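Local coordinates for protein Exo-beta-1,3-glucanase (Streptomyces sp. SirexAA-E, PDB 4PEY) that hydrolyses laminarin and laminarioligosaccharides as a secreted exo-beta-1,3-glucanase, releasing glucose and laminaribiose, at residues F27-P32 and G62-I67; D261-V266 and G282-F287; D426-T431 and V443-E448; D505-H510 and Q535-I540. The protein carries 1 engineered substitution. All coordinates share one frame; numbering follows the deposited sequence.

Four contacts come one after another along the chain, each closed before the next opens, and together they sample the right-handed parallel beta-helices of a family 55 glycoside hydrolase. Interaction 1 belongs to the first part of the chain, at the turn between strand 24-27 and helix 34-45. Interaction 2 starts the second part with strands 263-266 and 284-287, and interaction 3 reaches the same run of strands further on, its centre about 30 Å away. Interaction 4 follows, about 24 Å from interaction 3 between centres and about 53 Å from interaction 1, on the opposite side of the chain's centre. Interaction 4 lies nearest the inferred proton-donor position, engineered here; the others are structural packing.

Interaction 1 (F27-P32 and G62-I67); sequences FDPSTP and GTYNDI
Pro29 packs obliquely on the phenol end of Tyr64, where a type I beta turn, Asp28 to Thr31, leads from strand 24-27 of the first beta-helical domain toward helix 34-45. The apolar contact is carried by the pyrrolidine ring: Pro29 CD lies 3.8 Å from Tyr64 CZ, and CG sits at a similar range. Tyr64 CG is anti to its own carbonyl carbon (chi1 -62°), and the ring reaches the start of the turn, its CE2 meeting the peptide between Asp28 and Pro29. Pro29 CG also approaches Gly62 CA at 3.9 Å, where the glycine leaves room for the proline ring. The tyrosine ring further meets Phe59 edge-to-face and touches Ile34 of the helix. Among polar contacts, the phenol oxygen is hydrogen-bonded to the carbonyl of Lys60. The turn is braced from within. Asp28 N donates almost straight to Thr31 OG1 (2.9 Å, 175°), and Asp28 OD1 accepts from Ser30 N at 2.7 Å, an Asx turn in which the donor stands above the carboxylate plane. Between the segments a water bridges the main chains, donating to Pro29 O at 3.0 Å and to Thr63 O at 2.8 Å.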
loop_
_atom_site.group_PDB
_atom_site.type_symbol
_atom_site.label_atom_id
_atom_site.label_comp_id
_atom_site.label_asym_id
_atom_site.label_seq_id
_atom_site.Cartn_x
_atom_site.Cartn_y
_atom_site.Cartn_z
ATOM N N PHE A 27 -14.377 -3.866 -20.914
ATOM C CA PHE A 27 -15.825 -3.806 -21.091
ATOM C C PHE A 27 -16.233 -2.455 -21.649
ATOM O O PHE A 27 -15.585 -1.447 -21.378
ATOM C CB PHE A 27 -16.554 -4.039 -19.760
ATOM C CG PHE A 27 -16.183 -5.323 -19.077
ATOM C CD1 PHE A 27 -16.784 -6.517 -19.446
ATOM C CD2 PHE A 27 -15.237 -5.338 -18.067
ATOM C CE1 PHE A 27 -16.445 -7.705 -18.820
ATOM C CE2 PHE A 27 -14.898 -6.521 -17.432
ATOM C CZ PHE A 27 -15.499 -7.706 -17.812
ATOM N N ASP A 28 -17.314 -2.430 -22.420
ATOM C CA ASP A 28 -17.932 -1.162 -22.788
ATOM C C ASP A 28 -19.416 -1.264 -22.443
ATOM O O ASP A 28 -19.897 -2.358 -22.150
ATOM C CB ASP A 28 -17.692 -0.837 -24.267
ATOM C CG ASP A 28 -18.518 -1.688 -25.193
ATOM O OD1 ASP A 28 -19.681 -1.317 -25.465
ATOM O OD2 ASP A 28 -17.998 -2.722 -25.659
ATOM N N PRO A 29 -20.144 -0.132 -22.441
ATOM C CA PRO A 29 -21.545 -0.208 -22.007
ATOM C C PRO A 29 -22.423 -1.161 -22.825
ATOM O O PRO A 29 -23.493 -1.537 -22.344
ATOM C CB PRO A 29 -22.027 1.239 -22.161
ATOM C CG PRO A 29 -20.802 2.047 -21.929
ATOM C CD PRO A 29 -19.694 1.266 -22.582
ATOM N N SER A 30 -21.977 -1.568 -24.010
ATOM C CA SER A 30 -22.775 -2.464 -24.848
ATOM C C SER A 30 -22.334 -3.926 -24.759
ATOM O O SER A 30 -22.959 -4.800 -25.364
ATOM C CB SER A 30 -22.728 -2.016 -26.309
ATOM O OG SER A 30 -21.461 -2.301 -26.876
ATOM N N THR A 31 -21.260 -4.189 -24.020
ATOM C CA THR A 31 -20.775 -5.554 -23.842
ATOM C C THR A 31 -21.863 -6.433 -23.244
ATOM O O THR A 31 -22.469 -6.076 -22.233
ATOM C CB THR A 31 -19.530 -5.610 -22.932
ATOM O OG1 THR A 31 -18.457 -4.890 -23.544
ATOM C CG2 THR A 31 -19.097 -7.056 -22.694
ATOM N N PRO A 32 -22.125 -7.584 -23.876
ATOM C CA PRO A 32 -23.142 -8.478 -23.326
ATOM C C PRO A 32 -22.648 -9.198 -22.072
ATOM O O PRO A 32 -21.487 -9.615 -22.003
ATOM C CB PRO A 32 -23.397 -9.464 -24.472
ATOM C CG PRO A 32 -22.118 -9.488 -25.232
ATOM C CD PRO A 32 -21.544 -8.099 -25.128
ATOM N N GLY A 62 -18.632 5.645 -19.891
ATOM C CA GLY A 62 -20.048 5.461 -20.130
ATOM C C GLY A 62 -20.770 5.153 -18.837
ATOM O O GLY A 62 -20.237 5.386 -17.748
ATOM N N THR A 63 -21.980 4.615 -18.962
ATOM C CA THR A 63 -22.813 4.294 -17.812
ATOM C C THR A 63 -23.175 2.816 -17.825
ATOM O O THR A 63 -23.622 2.282 -18.845
ATOM C CB THR A 63 -24.096 5.159 -17.791
ATOM O OG1 THR A 63 -23.734 6.540 -17.697
ATOM C CG2 THR A 63 -24.984 4.794 -16.608
ATOM N N TYR A 64 -22.969 2.163 -16.685
ATOM C CA TYR A 64 -23.196 0.736 -16.538
ATOM C C TYR A 64 -24.290 0.507 -15.524
ATOM O O TYR A 64 -24.273 1.110 -14.453
ATOM C CB TYR A 64 -21.909 0.027 -16.105
ATOM C CG TYR A 64 -20.809 0.165 -17.129
ATOM C CD1 TYR A 64 -19.991 1.294 -17.154
ATOM C CD2 TYR A 64 -20.598 -0.823 -18.083
ATOM C CE1 TYR A 64 -18.994 1.435 -18.101
ATOM C CE2 TYR A 64 -19.592 -0.695 -19.032
ATOM C CZ TYR A 64 -18.797 0.435 -19.035
ATOM O OH TYR A 64 -17.805 0.574 -19.978
ATOM N N ASN A 65 -25.241 -0.356 -15.866
ATOM C CA ASN A 65 -26.371 -0.629 -14.994
ATOM C C ASN A 65 -26.371 -2.059 -14.490
ATOM O O ASN A 65 -25.736 -2.938 -15.087
ATOM C CB ASN A 65 -27.677 -0.342 -15.727
ATOM C CG ASN A 65 -27.756 1.083 -16.203
ATOM O OD1 ASN A 65 -27.787 2.002 -15.397
ATOM N ND2 ASN A 65 -27.782 1.278 -17.520
ATOM N N ASP A 66 -27.089 -2.279 -13.391
ATOM C CA ASP A 66 -27.329 -3.625 -12.871
ATOM C C ASP A 66 -26.029 -4.363 -12.632
ATOM O O ASP A 66 -25.892 -5.534 -12.983
ATOM C CB ASP A 66 -28.210 -4.415 -13.839
ATOM C CG ASP A 66 -29.431 -3.631 -14.275
ATOM O OD1 ASP A 66 -30.261 -3.299 -13.406
ATOM O OD2 ASP A 66 -29.561 -3.338 -15.484
ATOM N N ILE A 67 -25.067 -3.678 -12.033
ATOM C CA ILE A 67 -23.772 -4.297 -11.813
ATOM C C ILE A 67 -23.408 -4.337 -10.332
ATOM O O ILE A 67 -23.492 -3.336 -9.634
ATOM C CB ILE A 67 -22.668 -3.566 -12.618
ATOM C CG1 ILE A 67 -21.311 -4.244 -12.415
ATOM C CG2 ILE A 67 -22.620 -2.071 -12.282
ATOM C CD1 ILE A 67 -20.237 -3.666 -13.283
HETATM O O HOH W 1 -24.592 -0.007 -20.022
#

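Interaction 2 (D261-V266 and G282-F287); sequences DQFYVV and GLHLLF
The Phe263 ring takes His284 CB over one face, 3.5 Å from its centroid and 17° off the ring normal, while the Leu285 carbonyl carbon and Leu286 N lie in plane at its edge. Its CD2 rim atom also meets Leu286 CB at 3.9 Å. The imidazole itself lies oblique to the phenyl, the planes 34° apart; a water lies in plane at its edge, 2.9 Å from His284 NE2. On the other side of the sheet, Val266 CG2 stands over a face of the Phe287 ring, 4.2 Å from its centroid, the two side chains lying side by side. Leu285 CD2 instead reaches the edge of Tyr264 at CD2, and Tyr264 CB meets Leu283 CD1.

Parallel pairing underlies this packing. His284 N donates to Gln262 O, and Tyr264 N to His284 O at 2.7 Å; Leu286 N and Val266 N continue the ladder through Tyr264 O and Leu286 O.

Helix 272-280 connects the parallel strands 263-266 and 284-287 at the start of the second run of beta-helix strands. The helix packs on Tyr264 and Leu285, Leu258 of strand 255-259 touches Phe263 and His284, and strand 306-309 extends the pairing beyond 284-287, with Val306 N bonded to His284 ND1.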
loop_
_atom_site.group_PDB
_atom_site.type_symbol
_atom_site.label_atom_id
_atom_site.label_comp_id
_atom_site.label_asym_id
_atom_site.label_seq_id
_atom_site.Cartn_x
_atom_site.Cartn_y
_atom_site.Cartn_z
ATOM N N ASP A 261 1.905 3.593 -27.103
ATOM C CA ASP A 261 3.019 3.139 -27.932
ATOM C C ASP A 261 4.368 3.608 -27.373
ATOM O O ASP A 261 5.421 3.246 -27.900
ATOM C CB ASP A 261 2.832 3.553 -29.412
ATOM C CG ASP A 261 2.954 5.061 -29.671
ATOM O OD1 ASP A 261 3.399 5.837 -28.809
ATOM O OD2 ASP A 261 2.620 5.470 -30.809
ATOM N N GLN A 262 4.339 4.383 -26.290
ATOM C CA GLN A 262 5.581 4.751 -25.613
ATOM C C GLN A 262 5.841 3.836 -24.417
ATOM O O GLN A 262 6.772 4.062 -23.639
ATOM C CB GLN A 262 5.543 6.220 -25.184
ATOM C CG GLN A 262 5.595 7.183 -26.370
ATOM C CD GLN A 262 5.466 8.640 -25.968
ATOM O OE1 GLN A 262 5.639 8.996 -24.803
ATOM N NE2 GLN A 262 5.157 9.492 -26.939
ATOM N N PHE A 263 5.023 2.790 -24.293
ATOM C CA PHE A 263 5.178 1.775 -23.251
ATOM C C PHE A 263 5.567 0.430 -23.846
ATOM O O PHE A 263 4.990 0.012 -24.850
ATOM C CB PHE A 263 3.877 1.592 -22.456
ATOM C CG PHE A 263 3.628 2.658 -21.438
ATOM C CD1 PHE A 263 3.201 3.920 -21.823
ATOM C CD2 PHE A 263 3.798 2.389 -20.085
ATOM C CE1 PHE A 263 2.964 4.905 -20.877
ATOM C CE2 PHE A 263 3.571 3.365 -19.132
ATOM C CZ PHE A 263 3.154 4.626 -19.526
ATOM N N TYR A 264 6.530 -0.248 -23.227
ATOM C CA TYR A 264 6.716 -1.671 -23.480
ATOM C C TYR A 264 5.645 -2.413 -22.692
ATOM O O TYR A 264 5.578 -2.295 -21.468
ATOM C CB TYR A 264 8.116 -2.142 -23.071
ATOM C CG TYR A 264 8.325 -3.637 -23.207
ATOM C CD1 TYR A 264 7.987 -4.304 -24.374
ATOM C CD2 TYR A 264 8.874 -4.380 -22.168
ATOM C CE1 TYR A 264 8.186 -5.676 -24.498
ATOM C CE2 TYR A 264 9.068 -5.745 -22.283
ATOM C CZ TYR A 264 8.725 -6.389 -23.448
ATOM O OH TYR A 264 8.926 -7.749 -23.566
ATOM N N VAL A 265 4.787 -3.138 -23.402
ATOM C CA VAL A 265 3.702 -3.877 -22.775
ATOM C C VAL A 265 4.232 -5.244 -22.385
ATOM O O VAL A 265 4.409 -6.120 -23.232
ATOM C CB VAL A 265 2.486 -3.990 -23.716
ATOM C CG1 VAL A 265 1.369 -4.807 -23.082
ATOM C CG2 VAL A 265 1.983 -2.595 -24.083
ATOM N N VAL A 266 4.527 -5.398 -21.095
ATOM C CA VAL A 266 5.153 -6.611 -20.581
ATOM C C VAL A 266 4.110 -7.709 -20.423
ATOM O O VAL A 266 3.061 -7.502 -19.811
ATOM C CB VAL A 266 5.848 -6.369 -19.222
ATOM C CG1 VAL A 266 6.676 -7.591 -18.823
ATOM C CG2 VAL A 266 6.716 -5.118 -19.272
ATOM N N GLY A 282 14.188 3.969 -24.088
ATOM C CA GLY A 282 13.303 5.103 -23.876
ATOM C C GLY A 282 11.837 4.783 -23.646
ATOM O O GLY A 282 11.016 5.695 -23.523
ATOM N N LEU A 283 11.499 3.498 -23.586
ATOM C CA LEU A 283 10.116 3.092 -23.323
ATOM C C LEU A 283 9.797 3.057 -21.835
ATOM O O LEU A 283 10.662 2.767 -21.004
ATOM C CB LEU A 283 9.831 1.718 -23.930
ATOM C CG LEU A 283 9.934 1.643 -25.456
ATOM C CD1 LEU A 283 9.783 0.205 -25.913
ATOM C CD2 LEU A 283 8.898 2.539 -26.132
ATOM N N HIS A 284 8.544 3.355 -21.514
ATOM C CA HIS A 284 8.018 3.110 -20.182
ATOM C C HIS A 284 7.612 1.644 -20.079
ATOM O O HIS A 284 7.738 0.896 -21.051
ATOM C CB HIS A 284 6.840 4.040 -19.906
ATOM C CG HIS A 284 7.182 5.492 -20.057
ATOM N ND1 HIS A 284 7.671 6.250 -19.015
ATOM C CD2 HIS A 284 7.134 6.313 -21.132
ATOM C CE1 HIS A 284 7.892 7.482 -19.437
ATOM N NE2 HIS A 284 7.580 7.546 -20.719
ATOM N N LEU A 285 7.150 1.230 -18.901
ATOM C CA LEU A 285 6.785 -0.169 -18.666
ATOM C C LEU A 285 5.335 -0.293 -18.226
ATOM O O LEU A 285 4.920 0.362 -17.275
ATOM C CB LEU A 285 7.693 -0.795 -17.599
ATOM C CG LEU A 285 9.186 -0.863 -17.951
ATOM C CD1 LEU A 285 9.988 -1.376 -16.765
ATOM C CD2 LEU A 285 9.429 -1.741 -19.177
ATOM N N LEU A 286 4.574 -1.132 -18.923
ATOM C CA LEU A 286 3.220 -1.494 -18.511
ATOM C C LEU A 286 3.170 -2.989 -18.262
ATOM O O LEU A 286 3.224 -3.772 -19.216
ATOM C CB LEU A 286 2.190 -1.101 -19.579
ATOM C CG LEU A 286 0.726 -1.340 -19.193
ATOM C CD1 LEU A 286 0.301 -0.374 -18.093
ATOM C CD2 LEU A 286 -0.186 -1.217 -20.411
ATOM N N PHE A 287 3.090 -3.391 -16.990
ATOM C CA PHE A 287 3.039 -4.807 -16.653
ATOM C C PHE A 287 1.598 -5.301 -16.694
ATOM O O PHE A 287 0.778 -4.949 -15.842
ATOM C CB PHE A 287 3.651 -5.083 -15.266
ATOM C CG PHE A 287 5.138 -4.867 -15.197
ATOM C CD1 PHE A 287 5.657 -3.597 -15.005
ATOM C CD2 PHE A 287 6.017 -5.938 -15.315
ATOM C CE1 PHE A 287 7.029 -3.396 -14.933
ATOM C CE2 PHE A 287 7.383 -5.738 -15.250
ATOM C CZ PHE A 287 7.889 -4.471 -15.056
HETATM O O HOH W 2 7.906 9.094 -23.094
#

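Interaction 3 (D426-T431 and V443-E448); sequences DNVLAT and VQWSGE
Loops of two successive beta-helical coils meet where Asp426 and Asn427 clasp the backbone of Glu448 and Trp445 points its benzo edge at Val428 and Ala430. The clasp is a pair of bonds running in opposite senses. Glu448 N donates nearly straight to Asp426 OD1 (2.8 Å, 172°), approaching from above the carboxylate plane, and Asn427 N returns a bond to Glu448 O at 2.8 Å. Asp426 CG, anti to its carbonyl carbon (chi1 -63°), lies beside the Glu448 side chain, whose carboxylate is bonded to the backbone N atoms of Thr487 and Thr488 on the next coil. Trp445 brings CZ2 to Val428 CG1 at 3.9 Å and CH2 to Ala430 CB at 4.2 Å. Its indole N-H is met in the ring plane by a water, which accepts hydrogen bonds from Trp445 NE1 (3.0 Å) and Val428 N and donates to Glu448 O. That carbonyl thus accepts from both Asn427 N and the water. His489 meets the indole edge-to-face, and Val423 and Thr452 touch it from neighbouring strands, a buried aromatic packed between the strands of successive coils, an arrangement consistent with a parallel beta-helix.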
loop_
_atom_site.group_PDB
_atom_site.type_symbol
_atom_site.label_atom_id
_atom_site.label_comp_id
_atom_site.label_asym_id
_atom_site.label_seq_id
_atom_site.Cartn_x
_atom_site.Cartn_y
_atom_site.Cartn_z
ATOM N N ASP A 426 17.384 11.486 2.430
ATOM C CA ASP A 426 16.896 12.660 3.152
ATOM C C ASP A 426 15.590 13.167 2.546
ATOM O O ASP A 426 15.352 12.989 1.347
ATOM C CB ASP A 426 17.937 13.794 3.128
ATOM C CG ASP A 426 19.229 13.430 3.833
ATOM O OD1 ASP A 426 19.226 12.501 4.668
ATOM O OD2 ASP A 426 20.254 14.094 3.557
ATOM N N ASN A 427 14.762 13.811 3.371
ATOM C CA ASN A 427 13.505 14.415 2.920
ATOM C C ASN A 427 12.555 13.407 2.279
ATOM O O ASN A 427 11.792 13.734 1.362
ATOM C CB ASN A 427 13.789 15.570 1.950
ATOM C CG ASN A 427 14.784 16.568 2.520
ATOM O OD1 ASN A 427 14.674 16.968 3.676
ATOM N ND2 ASN A 427 15.771 16.955 1.720
ATOM N N VAL A 428 12.604 12.175 2.772
ATOM C CA VAL A 428 11.712 11.135 2.275
ATOM C C VAL A 428 10.370 11.222 3.002
ATOM O O VAL A 428 10.317 11.507 4.200
ATOM C CB VAL A 428 12.356 9.736 2.432
ATOM C CG1 VAL A 428 11.358 8.618 2.116
ATOM C CG2 VAL A 428 13.586 9.627 1.521
ATOM N N LEU A 429 9.286 11.036 2.253
ATOM C CA LEU A 429 7.933 11.130 2.792
ATOM C C LEU A 429 7.219 9.804 2.568
ATOM O O LEU A 429 7.161 9.316 1.435
ATOM C CB LEU A 429 7.144 12.268 2.120
ATOM C CG LEU A 429 5.651 12.326 2.474
ATOM C CD1 LEU A 429 5.445 12.677 3.953
ATOM C CD2 LEU A 429 4.912 13.303 1.574
ATOM N N ALA A 430 6.683 9.234 3.643
ATOM C CA ALA A 430 5.839 8.041 3.571
ATOM C C ALA A 430 4.422 8.415 3.983
ATOM O O ALA A 430 4.200 8.930 5.084
ATOM C CB ALA A 430 6.383 6.921 4.467
ATOM N N THR A 431 3.471 8.185 3.087
ATOM C CA THR A 431 2.059 8.390 3.391
ATOM C C THR A 431 1.315 7.059 3.225
ATOM O O THR A 431 1.209 6.531 2.113
ATOM C CB THR A 431 1.439 9.497 2.486
ATOM O OG1 THR A 431 1.693 9.209 1.103
ATOM C CG2 THR A 431 2.048 10.862 2.809
ATOM N N VAL A 443 10.739 -1.189 10.284
ATOM C CA VAL A 443 11.170 0.035 9.613
ATOM C C VAL A 443 12.349 0.640 10.360
ATOM O O VAL A 443 12.316 0.754 11.592
ATOM C CB VAL A 443 10.023 1.085 9.524
ATOM C CG1 VAL A 443 10.535 2.419 8.969
ATOM C CG2 VAL A 443 8.883 0.556 8.661
ATOM N N GLN A 444 13.384 1.004 9.605
ATOM C CA GLN A 444 14.500 1.753 10.150
ATOM C C GLN A 444 14.694 3.014 9.310
ATOM O O GLN A 444 14.648 2.970 8.085
ATOM C CB GLN A 444 15.774 0.901 10.170
ATOM C CG GLN A 444 16.990 1.630 10.720
ATOM C CD GLN A 444 18.193 0.722 10.904
ATOM O OE1 GLN A 444 18.224 -0.402 10.403
ATOM N NE2 GLN A 444 19.194 1.210 11.628
ATOM N N TRP A 445 14.890 4.141 9.985
ATOM C CA TRP A 445 15.034 5.420 9.301
ATOM C C TRP A 445 16.360 6.040 9.702
ATOM O O TRP A 445 16.553 6.383 10.870
ATOM C CB TRP A 445 13.870 6.354 9.649
ATOM C CG TRP A 445 13.475 7.290 8.543
ATOM C CD1 TRP A 445 14.212 8.332 8.036
ATOM C CD2 TRP A 445 12.239 7.284 7.824
ATOM N NE1 TRP A 445 13.507 8.968 7.041
ATOM C CE2 TRP A 445 12.292 8.348 6.892
ATOM C CE3 TRP A 445 11.092 6.485 7.878
ATOM C CZ2 TRP A 445 11.238 8.632 6.018
ATOM C CZ3 TRP A 445 10.038 6.769 7.006
ATOM C CH2 TRP A 445 10.121 7.838 6.090
ATOM N N SER A 446 17.267 6.154 8.730
ATOM C CA SER A 446 18.620 6.653 8.956
ATOM C C SER A 446 18.827 8.019 8.314
ATOM O O SER A 446 19.753 8.747 8.670
ATOM C CB SER A 446 19.653 5.670 8.399
ATOM O OG SER A 446 19.501 4.386 8.987
ATOM N N GLY A 447 17.982 8.352 7.345
ATOM C CA GLY A 447 18.090 9.627 6.653
ATOM C C GLY A 447 17.512 10.789 7.445
ATOM O O GLY A 447 16.817 10.582 8.440
ATOM N N GLU A 448 17.797 12.012 6.998
ATOM C CA GLU A 448 17.341 13.223 7.684
ATOM C C GLU A 448 15.996 13.738 7.168
ATOM O O GLU A 448 15.611 13.490 6.024
ATOM C CB GLU A 448 18.386 14.339 7.559
ATOM C CG GLU A 448 19.644 14.088 8.373
ATOM C CD GLU A 448 19.385 14.105 9.866
ATOM O OE1 GLU A 448 18.375 14.698 10.297
ATOM O OE2 GLU A 448 20.195 13.522 10.612
HETATM O O HOH W 3 14.361 11.081 5.133
#

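Interaction 4 (D505-H510 and Q535-I540); sequences DIRQQH and QYEHVI
Arg507 and Gln508 pair in parallel with Gln535 and Tyr536, Gln508 N donating to Gln535 O at 2.9 Å and Glu537 N to Gln508 O, while the flanking Gln535 N to Ile506 O bond is weak. The Arg507 guanidinium lies with one face over Gln535 CG, 3.6 Å from NH1, and NH1 also donates to Ile506 O, which is thus bonded twice. Gln508 CG, anti to its backbone N (chi1 173°), rests 3.6 Å from Tyr536 CE2, and CB lies over a face of that ring. This short parallel pair lies near the C-terminal end of the second beta-helix, its side chains touching strand 520-529; the Tyr536 side chain is about 7 Å from that of Ala458, an engineered residue at the inferred proton-donor position, and its hydroxyl is bonded to Ser496. Glu537 OE1 approaches Gln509 CG at 3.3 Å, and OE2 forms a salt bridge with Lys475. Gln508 NE2 donates to His510 O in its amide plane, at 3.1 Å and 168°, and to Tyr477 O.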
loop_
_atom_site.group_PDB
_atom_site.type_symbol
_atom_site.label_atom_id
_atom_site.label_comp_id
_atom_site.label_asym_id
_atom_site.label_seq_id
_atom_site.Cartn_x
_atom_site.Cartn_y
_atom_site.Cartn_z
ATOM N N ASP A 505 4.471 -15.510 26.414
ATOM C CA ASP A 505 5.188 -14.936 27.552
ATOM C C ASP A 505 6.181 -13.853 27.133
ATOM O O ASP A 505 6.765 -13.169 27.979
ATOM C CB ASP A 505 5.921 -16.019 28.335
ATOM C CG ASP A 505 4.977 -16.998 28.981
ATOM O OD1 ASP A 505 3.838 -16.592 29.302
ATOM O OD2 ASP A 505 5.371 -18.165 29.169
ATOM N N ILE A 506 6.363 -13.692 25.827
ATOM C CA ILE A 506 7.311 -12.721 25.296
ATOM C C ILE A 506 6.925 -11.277 25.631
ATOM O O ILE A 506 5.740 -10.937 25.767
ATOM C CB ILE A 506 7.464 -12.924 23.762
ATOM C CG1 ILE A 506 8.337 -14.160 23.515
ATOM C CG2 ILE A 506 8.080 -11.702 23.050
ATOM C CD1 ILE A 506 8.428 -14.594 22.072
ATOM N N ARG A 507 7.949 -10.452 25.815
ATOM C CA ARG A 507 7.805 -9.013 25.993
ATOM C C ARG A 507 8.492 -8.259 24.856
ATOM O O ARG A 507 9.614 -8.594 24.459
ATOM C CB ARG A 507 8.399 -8.574 27.333
ATOM C CG ARG A 507 7.606 -9.078 28.524
ATOM C CD ARG A 507 6.190 -8.518 28.505
ATOM N NE ARG A 507 5.394 -8.958 29.650
ATOM C CZ ARG A 507 4.504 -9.949 29.627
ATOM N NH1 ARG A 507 4.265 -10.628 28.506
ATOM N NH2 ARG A 507 3.831 -10.250 30.733
ATOM N N GLN A 508 7.806 -7.241 24.350
ATOM C CA GLN A 508 8.333 -6.342 23.328
ATOM C C GLN A 508 8.587 -5.016 24.030
ATOM O O GLN A 508 7.650 -4.430 24.556
ATOM C CB GLN A 508 7.327 -6.183 22.182
ATOM C CG GLN A 508 7.690 -5.137 21.125
ATOM C CD GLN A 508 8.722 -5.629 20.117
ATOM O OE1 GLN A 508 8.862 -6.834 19.876
ATOM N NE2 GLN A 508 9.447 -4.692 19.518
ATOM N N GLN A 509 9.832 -4.548 24.092
ATOM C CA GLN A 509 10.098 -3.371 24.923
ATOM C C GLN A 509 9.305 -2.148 24.457
ATOM O O GLN A 509 8.756 -1.404 25.276
ATOM C CB GLN A 509 11.591 -3.050 24.947
ATOM C CG GLN A 509 11.993 -2.089 26.041
ATOM C CD GLN A 509 13.450 -2.269 26.462
ATOM O OE1 GLN A 509 13.962 -3.388 26.544
ATOM N NE2 GLN A 509 14.116 -1.168 26.734
ATOM N N HIS A 510 9.225 -1.949 23.145
ATOM C CA HIS A 510 8.511 -0.799 22.604
ATOM C C HIS A 510 8.127 -1.009 21.145
ATOM O O HIS A 510 8.679 -1.877 20.457
ATOM C CB HIS A 510 9.362 0.470 22.734
ATOM C CG HIS A 510 10.787 0.290 22.301
ATOM N ND1 HIS A 510 11.855 0.649 23.094
ATOM C CD2 HIS A 510 11.318 -0.228 21.166
ATOM C CE1 HIS A 510 12.985 0.376 22.460
ATOM N NE2 HIS A 510 12.687 -0.162 21.291
ATOM N N GLN A 535 3.135 -8.881 25.527
ATOM C CA GLN A 535 2.800 -7.506 25.911
ATOM C C GLN A 535 3.928 -6.564 25.513
ATOM O O GLN A 535 5.084 -6.997 25.389
ATOM C CB GLN A 535 2.569 -7.369 27.428
ATOM C CG GLN A 535 1.536 -8.318 28.059
ATOM C CD GLN A 535 0.087 -7.924 27.790
ATOM O OE1 GLN A 535 -0.193 -6.897 27.181
ATOM N NE2 GLN A 535 -0.840 -8.746 28.267
ATOM N N TYR A 536 3.594 -5.279 25.362
ATOM C CA TYR A 536 4.589 -4.211 25.257
ATOM C C TYR A 536 4.964 -3.700 26.638
ATOM O O TYR A 536 4.111 -3.617 27.526
ATOM C CB TYR A 536 4.069 -3.039 24.419
ATOM C CG TYR A 536 3.917 -3.355 22.957
ATOM C CD1 TYR A 536 2.825 -4.082 22.494
ATOM C CD2 TYR A 536 4.858 -2.910 22.029
ATOM C CE1 TYR A 536 2.688 -4.380 21.153
ATOM C CE2 TYR A 536 4.729 -3.203 20.676
ATOM C CZ TYR A 536 3.636 -3.939 20.246
ATOM O OH TYR A 536 3.484 -4.242 18.908
ATOM N N GLU A 537 6.233 -3.355 26.821
ATOM C CA GLU A 537 6.673 -2.749 28.073
ATOM C C GLU A 537 6.434 -1.244 28.060
ATOM O O GLU A 537 6.198 -0.631 29.109
ATOM C CB GLU A 537 8.154 -3.061 28.318
ATOM C CG GLU A 537 8.398 -4.551 28.473
ATOM C CD GLU A 537 9.831 -4.900 28.804
ATOM O OE1 GLU A 537 10.750 -4.249 28.270
ATOM O OE2 GLU A 537 10.032 -5.843 29.597
ATOM N N HIS A 538 6.518 -0.658 26.866
ATOM C CA HIS A 538 6.375 0.781 26.666
ATOM C C HIS A 538 5.873 1.048 25.254
ATOM O O HIS A 538 5.789 0.133 24.434
ATOM C CB HIS A 538 7.707 1.509 26.891
ATOM C CG HIS A 538 8.215 1.416 28.297
ATOM N ND1 HIS A 538 7.616 2.077 29.346
ATOM C CD2 HIS A 538 9.259 0.733 28.828
ATOM C CE1 HIS A 538 8.271 1.809 30.464
ATOM N NE2 HIS A 538 9.273 0.998 30.177
ATOM N N VAL A 539 5.558 2.308 24.971
ATOM C CA VAL A 539 5.159 2.720 23.628
ATOM C C VAL A 539 6.379 3.092 22.777
ATOM O O VAL A 539 6.596 2.535 21.696
ATOM C CB VAL A 539 4.184 3.915 23.687
ATOM C CG1 VAL A 539 3.868 4.426 22.288
ATOM C CG2 VAL A 539 2.900 3.507 24.407
ATOM N N ILE A 540 7.166 4.044 23.263
ATOM C CA ILE A 540 8.347 4.512 22.548
ATOM C C ILE A 540 9.508 4.634 23.531
ATOM O O ILE A 540 9.342 5.179 24.617
ATOM C CB ILE A 540 8.082 5.880 21.832
ATOM C CG1 ILE A 540 9.360 6.388 21.149
ATOM C CG2 ILE A 540 7.493 6.905 22.814
ATOM C CD1 ILE A 540 9.118 7.525 20.147
#